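Local coordinates for RagB/SusD domain protein (Flavobacterium johnsoniae, PDB 5J5U), which binds chitin as a SusD homologue from a chitin-utilisation locus, probably at the outer face of the outer membrane, at residues P304-F307 with R308-V312; L263-D266 with Y267-N271. All blocks are in the same frame, centred on the assembly; numbering follows the deposited sequence.

Overall arrangement
Both contacts are short-range and partly buried, on the same side of the chain's centre, their centres about 18 Å apart and nearest atoms about 5 Å apart. Contact 2 is local to helix 262-270 and contact 1 to the loop between strands 280-281 and 320-321, yet Arg-269 reaches that loop at Tyr-299 and Arg-308 reaches His-259 in the strand before the helix. Leu-263 and Pro-304 both touch Gln-47. In contact 2 Leu-264, Ile-265 and Leu-268 are buried, the network of Asp-266, Arg-269 and Asp-270 more exposed; in contact 1 Gly-305 and Phe-307 are buried, Trp-309 and Glu-310 exposed. Helical bonds and salt bridges contrast with a turn, a water and an aromatic pair.

Contact 1. Residues P304-F307 with R308-V312; sequences PGVF and RWEVV
Phe-307 and Glu-310 close a type I beta turn, with Arg-308 and Trp-309 at its corners: Glu-310 N donates to Phe-307 O over 3.1 Å, and both corner residues have the backbone angles of that turn type. A reverse bond reinforces it, as Phe-307 N donates to Glu-310 OE1 at 3.1 Å with an N-H...O angle of 155°, reaching the oxygen from above the carboxylate plane. The same OE1 accepts from a water (2.6 Å), which also donates to Gly-305 O (2.7 Å); this carboxylate oxygen therefore ties the turn to the chain before it. Gly-305 O has a second donor in Asn-435, and the Gly-305 backbone angles would press any CB against the preceding carbonyl oxygen.

The apolar part is Phe-307 alongside Trp-309. Trp-309 CG sits between its own backbone N and carbonyl carbon (chi1 54°), which turns the indole back over Phe-307. The two six-membered rings are near parallel, at 8°, with centroids 4.7 Å apart, yet slid so far that they barely overlap. Phe-307 also packs on helix 53-60, its ring meeting that of Trp-53 and its side chain touching Thr-56 and Glu-57, while Arg-308 bonds through NE to His-259. Phe-307 CB sits over the face of the indole's six-membered ring, 3.6 Å from its centroid, a CH-pi contact; beside it, Phe-307 CG meets Trp-309 CZ2 at 3.3 Å.

Contact 2. Residues L263-D266 with Y267-N271; sequences LLID and YLRDN
With CG anti to the backbone N and a bend at chi3 (56°), Arg-269 folds its guanidinium back over Asp-266, one helical turn earlier, whose CG lies anti to its carbonyl carbon (chi1 -70°). Asp-266 OD1 forms a salt bridge with Arg-269 NH2 at 2.9 Å and accepts a second bond from Arg-269 NH1 at 3.1 Å; both hydrogen bonds are weak because the N-H groups point poorly at OD1 (135° from NH2). Asp-270 OD1 is gripped side-on by Arg-269 NE (3.1 Å) and NH2 (2.9 Å) from one face of its carboxylate. Arg-269 NH1 also donates to Tyr-299 O.

Along the helix, successive backbone bonds run from Tyr-267, Leu-268, Arg-269 and Asp-270 to residues 263-266. On the buried side, Leu-264 CG meets Leu-268 CD1 at 3.9 Å, against helix 399-410. At the C-terminal end, Asn-271 ND2 donates to Tyr-267 O (2.9 Å) on a lone pair in the carbonyl plane.

With an alanine in place of Arg-269, the two aspartates, Asp-266 OD2 lying 5.0 Å from Asp-270 OD2, would probably lose the guanidinium that bridges their OD1 atoms, and Tyr-299 O this donor. One arginine thus probably offsets the repulsion of two aspartates while tying the helix to the later loop at Tyr-299.

Contact 1. Residues P304-F307 with R308-V312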
# COMPACT_ATOMS: atom_id res chain seq x y z
N PRO A 304 -11.14 8.08 -14.72
CA PRO A 304 -11.01 8.87 -13.49
C PRO A 304 -11.73 10.22 -13.62
O PRO A 304 -11.64 10.87 -14.65
CB PRO A 304 -9.50 9.06 -13.34
CG PRO A 304 -8.90 7.89 -14.10
CD PRO A 304 -9.84 7.66 -15.26
N GLY A 305 -12.48 10.59 -12.59
CA GLY A 305 -13.24 11.83 -12.60
C GLY A 305 -14.65 11.61 -13.10
O GLY A 305 -15.47 12.52 -13.08
N VAL A 306 -14.96 10.39 -13.52
CA VAL A 306 -16.26 10.08 -14.10
C VAL A 306 -17.00 9.08 -13.22
O VAL A 306 -16.45 8.05 -12.87
CB VAL A 306 -16.12 9.53 -15.56
CG1 VAL A 306 -17.47 9.06 -16.11
CG2 VAL A 306 -15.49 10.58 -16.47
N PHE A 307 -18.23 9.42 -12.84
CA PHE A 307 -19.08 8.50 -12.07
C PHE A 307 -19.57 7.35 -12.97
O PHE A 307 -19.62 7.50 -14.19
CB PHE A 307 -20.28 9.26 -11.49
CG PHE A 307 -19.93 10.33 -10.47
CD1 PHE A 307 -19.43 9.97 -9.21
CD2 PHE A 307 -20.15 11.68 -10.75
CE1 PHE A 307 -19.12 10.94 -8.26
CE2 PHE A 307 -19.85 12.66 -9.80
CZ PHE A 307 -19.34 12.29 -8.56
N ARG A 308 -19.93 6.21 -12.37
CA ARG A 308 -20.37 5.03 -13.15
C ARG A 308 -21.67 5.29 -13.92
O ARG A 308 -21.86 4.74 -15.01
CB ARG A 308 -20.53 3.80 -12.24
CG ARG A 308 -21.68 3.87 -11.21
CD ARG A 308 -21.55 2.83 -10.08
NE ARG A 308 -21.46 1.45 -10.56
CZ ARG A 308 -22.50 0.64 -10.75
NH1 ARG A 308 -23.73 1.07 -10.49
NH2 ARG A 308 -22.33 -0.59 -11.21
N TRP A 309 -22.56 6.13 -13.40
CA TRP A 309 -23.81 6.41 -14.09
C TRP A 309 -23.62 7.43 -15.24
O TRP A 309 -24.56 7.69 -15.99
CB TRP A 309 -24.86 6.93 -13.11
CG TRP A 309 -24.40 8.13 -12.29
CD1 TRP A 309 -24.44 9.46 -12.65
CD2 TRP A 309 -23.84 8.10 -10.96
NE1 TRP A 309 -23.94 10.25 -11.62
CE2 TRP A 309 -23.58 9.44 -10.57
CE3 TRP A 309 -23.54 7.07 -10.06
CZ2 TRP A 309 -23.02 9.77 -9.33
CZ3 TRP A 309 -22.99 7.41 -8.82
CH2 TRP A 309 -22.74 8.75 -8.48
N GLU A 310 -22.41 7.95 -15.38
CA GLU A 310 -22.10 8.89 -16.46
C GLU A 310 -21.38 8.18 -17.59
O GLU A 310 -21.12 8.78 -18.62
CB GLU A 310 -21.22 10.05 -15.96
CG GLU A 310 -21.83 10.93 -14.88
CD GLU A 310 -20.86 11.98 -14.36
OE1 GLU A 310 -19.64 11.71 -14.29
OE2 GLU A 310 -21.32 13.10 -14.04
N VAL A 311 -21.04 6.91 -17.40
CA VAL A 311 -20.40 6.15 -18.46
C VAL A 311 -21.32 6.10 -19.71
O VAL A 311 -22.52 5.89 -19.59
CB VAL A 311 -20.06 4.70 -17.98
CG1 VAL A 311 -19.42 3.88 -19.10
CG2 VAL A 311 -19.12 4.74 -16.77
N VAL A 312 -20.76 6.35 -20.90
CA VAL A 312 -21.59 6.26 -22.11
C VAL A 312 -22.05 4.81 -22.25
O VAL A 312 -21.23 3.89 -22.40
CB VAL A 312 -20.84 6.73 -23.38
CG1 VAL A 312 -21.69 6.49 -24.63
CG2 VAL A 312 -20.44 8.19 -23.26
O HOH W 1 -17.99 13.51 -13.53

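Contact 2. Residues L263-D266 with Y267-N271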
# COMPACT_ATOMS: atom_id res chain seq x y z
N LEU A 263 -7.34 3.62 -16.75
CA LEU A 263 -5.89 3.52 -16.83
C LEU A 263 -5.40 2.07 -16.56
O LEU A 263 -4.60 1.50 -17.32
CB LEU A 263 -5.25 4.51 -15.84
CG LEU A 263 -3.72 4.61 -15.83
CD1 LEU A 263 -3.18 5.22 -17.14
CD2 LEU A 263 -3.26 5.41 -14.60
N LEU A 264 -5.89 1.48 -15.47
CA LEU A 264 -5.48 0.13 -15.13
C LEU A 264 -6.01 -0.88 -16.15
O LEU A 264 -5.25 -1.69 -16.66
CB LEU A 264 -5.96 -0.24 -13.73
CG LEU A 264 -5.66 -1.64 -13.18
CD1 LEU A 264 -4.17 -1.84 -13.14
CD2 LEU A 264 -6.24 -1.79 -11.80
N ILE A 265 -7.30 -0.83 -16.45
CA ILE A 265 -7.88 -1.80 -17.37
C ILE A 265 -7.22 -1.72 -18.74
O ILE A 265 -6.81 -2.73 -19.27
CB ILE A 265 -9.39 -1.61 -17.53
CG1 ILE A 265 -10.09 -1.86 -16.19
CG2 ILE A 265 -9.93 -2.55 -18.63
CD1 ILE A 265 -9.85 -3.25 -15.60
N ASP A 266 -7.11 -0.51 -19.30
CA ASP A 266 -6.40 -0.36 -20.56
C ASP A 266 -4.98 -0.92 -20.47
O ASP A 266 -4.51 -1.54 -21.42
CB ASP A 266 -6.31 1.10 -21.01
CG ASP A 266 -7.64 1.67 -21.46
OD1 ASP A 266 -8.64 0.94 -21.54
OD2 ASP A 266 -7.66 2.88 -21.77
N TYR A 267 -4.27 -0.70 -19.36
CA TYR A 267 -2.91 -1.22 -19.32
C TYR A 267 -2.90 -2.75 -19.34
O TYR A 267 -2.10 -3.36 -20.04
CB TYR A 267 -2.15 -0.74 -18.09
CG TYR A 267 -0.69 -1.15 -18.12
CD1 TYR A 267 0.24 -0.40 -18.80
CD2 TYR A 267 -0.26 -2.31 -17.47
CE1 TYR A 267 1.56 -0.78 -18.85
CE2 TYR A 267 1.07 -2.69 -17.52
CZ TYR A 267 1.98 -1.92 -18.21
OH TYR A 267 3.32 -2.27 -18.28
N LEU A 268 -3.78 -3.37 -18.55
CA LEU A 268 -3.82 -4.82 -18.45
C LEU A 268 -4.29 -5.47 -19.77
O LEU A 268 -3.77 -6.50 -20.20
CB LEU A 268 -4.73 -5.25 -17.30
CG LEU A 268 -4.31 -4.84 -15.89
CD1 LEU A 268 -5.41 -5.18 -14.90
CD2 LEU A 268 -3.00 -5.52 -15.46
N ARG A 269 -5.26 -4.83 -20.41
CA ARG A 269 -5.82 -5.33 -21.66
C ARG A 269 -4.86 -5.13 -22.85
O ARG A 269 -4.61 -6.07 -23.61
CB ARG A 269 -7.16 -4.65 -21.94
CG ARG A 269 -7.94 -5.26 -23.11
CD ARG A 269 -8.99 -4.31 -23.61
NE ARG A 269 -8.36 -3.05 -23.96
CZ ARG A 269 -8.72 -1.87 -23.49
NH1 ARG A 269 -9.75 -1.78 -22.64
NH2 ARG A 269 -8.06 -0.78 -23.85
N ASP A 270 -4.34 -3.91 -23.03
CA ASP A 270 -3.53 -3.60 -24.21
C ASP A 270 -2.17 -4.31 -24.21
O ASP A 270 -1.55 -4.45 -25.26
CB ASP A 270 -3.29 -2.09 -24.35
CG ASP A 270 -4.57 -1.28 -24.56
OD1 ASP A 270 -5.63 -1.88 -24.88
OD2 ASP A 270 -4.51 -0.03 -24.42
N ASN A 271 -1.71 -4.77 -23.05
CA ASN A 271 -0.41 -5.45 -22.97
C ASN A 271 -0.55 -6.96 -22.74
O ASN A 271 0.44 -7.65 -22.53
CB ASN A 271 0.48 -4.86 -21.85
CG ASN A 271 0.89 -3.42 -22.13
OD1 ASN A 271 1.67 -3.14 -23.04
ND2 ASN A 271 0.39 -2.49 -21.31